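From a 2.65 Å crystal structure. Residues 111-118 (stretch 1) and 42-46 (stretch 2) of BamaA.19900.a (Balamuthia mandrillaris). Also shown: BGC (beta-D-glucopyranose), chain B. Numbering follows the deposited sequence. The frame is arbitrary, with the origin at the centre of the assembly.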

# COMPACT_ATOMS: atom_id res chain seq x y z
N VAL A 111 -11.13 6.74 -20.00
CA VAL A 111 -11.73 5.41 -20.04
C VAL A 111 -11.82 4.82 -18.63
O VAL A 111 -10.83 4.85 -17.88
CB VAL A 111 -10.93 4.45 -20.95
CG1 VAL A 111 -11.63 3.10 -21.07
CG2 VAL A 111 -10.68 5.08 -22.31
N LEU A 112 -12.98 4.26 -18.29
CA LEU A 112 -13.17 3.48 -17.09
C LEU A 112 -13.28 2.00 -17.46
O LEU A 112 -13.91 1.65 -18.46
CB LEU A 112 -14.44 3.92 -16.34
CG LEU A 112 -15.02 3.00 -15.26
CD1 LEU A 112 -14.14 2.95 -14.00
CD2 LEU A 112 -16.42 3.42 -14.91
N ASP A 113 -12.64 1.14 -16.67
CA ASP A 113 -12.65 -0.31 -16.86
C ASP A 113 -13.29 -0.89 -15.60
O ASP A 113 -12.66 -0.92 -14.54
CB ASP A 113 -11.22 -0.83 -17.09
CG ASP A 113 -11.16 -2.30 -17.50
OD1 ASP A 113 -11.85 -3.15 -16.90
OD2 ASP A 113 -10.38 -2.61 -18.43
N VAL A 114 -14.54 -1.34 -15.70
CA VAL A 114 -15.25 -1.82 -14.52
C VAL A 114 -14.84 -3.27 -14.27
O VAL A 114 -15.15 -4.17 -15.05
CB VAL A 114 -16.77 -1.69 -14.69
CG1 VAL A 114 -17.46 -2.16 -13.43
CG2 VAL A 114 -17.14 -0.25 -14.98
N THR A 115 -14.13 -3.49 -13.16
CA THR A 115 -13.41 -4.75 -12.98
C THR A 115 -14.34 -5.96 -13.05
O THR A 115 -13.97 -6.99 -13.62
CB THR A 115 -12.68 -4.72 -11.64
OG1 THR A 115 -11.75 -3.63 -11.64
CG2 THR A 115 -11.93 -6.03 -11.40
N ASN A 116 -15.54 -5.86 -12.48
CA ASN A 116 -16.40 -7.02 -12.30
C ASN A 116 -17.62 -7.01 -13.22
O ASN A 116 -18.57 -7.77 -12.99
CB ASN A 116 -16.81 -7.14 -10.84
CG ASN A 116 -15.68 -7.65 -9.95
OD1 ASN A 116 -14.97 -8.59 -10.32
ND2 ASN A 116 -15.51 -7.05 -8.79
N PHE A 117 -17.62 -6.17 -14.25
CA PHE A 117 -18.59 -6.32 -15.32
C PHE A 117 -18.26 -7.54 -16.17
O PHE A 117 -17.12 -8.01 -16.22
CB PHE A 117 -18.66 -5.06 -16.18
CG PHE A 117 -19.52 -3.98 -15.60
CD1 PHE A 117 -20.08 -4.13 -14.35
CD2 PHE A 117 -19.78 -2.83 -16.32
CE1 PHE A 117 -20.87 -3.14 -13.81
CE2 PHE A 117 -20.57 -1.84 -15.79
CZ PHE A 117 -21.12 -2.00 -14.54
N HIS A 118 -19.28 -8.04 -16.86
CA HIS A 118 -19.20 -9.30 -17.58
C HIS A 118 -19.16 -9.04 -19.07
O HIS A 118 -19.83 -8.13 -19.58
CB HIS A 118 -20.39 -10.20 -17.22
CG HIS A 118 -20.55 -10.42 -15.75
ND1 HIS A 118 -21.56 -9.83 -15.02
CD2 HIS A 118 -19.83 -11.16 -14.87
CE1 HIS A 118 -21.45 -10.20 -13.75
NE2 HIS A 118 -20.41 -11.00 -13.64
C2 BGC B . -12.33 -3.01 -8.21
C3 BGC B . -12.05 -1.70 -7.49
C4 BGC B . -13.30 -1.25 -6.74
C5 BGC B . -13.77 -2.38 -5.82
C6 BGC B . -15.03 -2.05 -5.06
C1 BGC B . -12.83 -4.04 -7.21
O1 BGC B . -13.02 -5.27 -7.79
O2 BGC B . -11.14 -3.48 -8.85
O3 BGC B . -11.63 -0.71 -8.41
O4 BGC B . -13.00 -0.12 -5.94
O5 BGC B . -14.03 -3.54 -6.62
O6 BGC B . -16.03 -1.51 -5.90
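Stretch 2, residues 42-46: DIGGT

Stretch 2 packs against stretch 1 through the side chain of Ile43 and the backbone of Gly44 and Gly45, and no hydrogen bond joins the two. Together they bury 235 Å², counting both sides. Residues 42-43 are the last of a strand that begins earlier in the chain; from Gly44 onward the backbone is loop. Both segments are followed here from strand into loop, and the contacts advance together: Ile43 meets both strand residues Leu112 and Val114 and also the ring of Phe117, whereas Gly44 and Gly45 meet only residues beyond the strand.

Val111 opens the strand of stretch 1 out of reach of stretch 2. In the extended backbone that follows, side chains alternate, so Leu112 and Val114 point toward stretch 2 while Asp113 does not reach it. Leu112 is buried, and its CD2 lies 3.9 Å from CD1 of Ile43. The Ile43 side chain, with chi1 m and chi2 t, is extended at its end, which carries CD1 out to the leucine. Asp113, on the other side of the alternation, is partly exposed, a place where a carboxylate need not be buried among these hydrocarbon groups. Val114 continues the apolar surface: its CG2 sits 4.2 Å from CG2 of Ile43. A branched residue such as valine or isoleucine suits a strand, and here the branching gives each a methyl to place in the contact.

The strand then gives way to a type I turn from Val114 to Phe117, closed by a backbone hydrogen bond of 3.3 Å from Phe117 N to Val114 O. Thr115, inside the turn, makes no contact with stretch 2; its OG1 is instead 2.9 Å from O2 of the bound glucose. Asn116 also approaches the sugar, with ND2 3.2 Å from O1, yet Asn116 CA lies 5.5 Å from Gly45 CA, the closest such pair between the stretches. Gly45 has no side chain; a CB there would lie 3.8 Å from CB of Asn116, a normal packing distance, so this contact alone does not call for glycine.

Phe117 is buried, and although its CA-to-CB bond points sideways, its ring reaches stretch 2. CZ lies 4.2 Å from CG2 of Ile43, so this one methyl group meets both Val114 and the ring. Phe117 CE1 is 3.4 Å from O of Gly44 and 3.4 Å from O of Gly45. The Gly45 oxygen lies at the ring edge, near its plane, where the slightly positive C-H groups of an aromatic can face a carbonyl. His118 leaves the contact and is exposed, as is Thr46, whose CA-to-CB bond points away from stretch 1.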

# COMPACT_ATOMS: atom_id res chain seq x y z
N ASP A 42 -22.34 6.86 -9.21
CA ASP A 42 -21.71 5.76 -8.49
C ASP A 42 -21.92 4.51 -9.33
O ASP A 42 -23.00 3.92 -9.32
CB ASP A 42 -22.31 5.62 -7.10
CG ASP A 42 -21.82 4.38 -6.35
OD1 ASP A 42 -20.81 3.77 -6.77
OD2 ASP A 42 -22.44 4.01 -5.33
N ILE A 43 -20.90 4.11 -10.08
CA ILE A 43 -20.97 2.91 -10.92
C ILE A 43 -20.39 1.76 -10.10
O ILE A 43 -19.17 1.62 -9.98
CB ILE A 43 -20.23 3.09 -12.24
CG1 ILE A 43 -20.84 4.24 -13.05
CG2 ILE A 43 -20.28 1.80 -13.03
CD1 ILE A 43 -20.08 4.55 -14.33
N GLY A 44 -21.28 0.93 -9.54
CA GLY A 44 -20.85 -0.26 -8.83
C GLY A 44 -20.80 -1.47 -9.75
O GLY A 44 -21.20 -1.44 -10.90
N GLY A 45 -20.29 -2.57 -9.20
CA GLY A 45 -20.20 -3.79 -9.98
C GLY A 45 -21.54 -4.41 -10.29
O GLY A 45 -21.63 -5.22 -11.22
N THR A 46 -22.58 -4.07 -9.53
CA THR A 46 -23.93 -4.57 -9.73
C THR A 46 -24.94 -3.47 -10.01
O THR A 46 -25.83 -3.67 -10.84
CB THR A 46 -24.38 -5.39 -8.50
OG1 THR A 46 -23.60 -6.58 -8.39
CG2 THR A 46 -25.85 -5.78 -8.60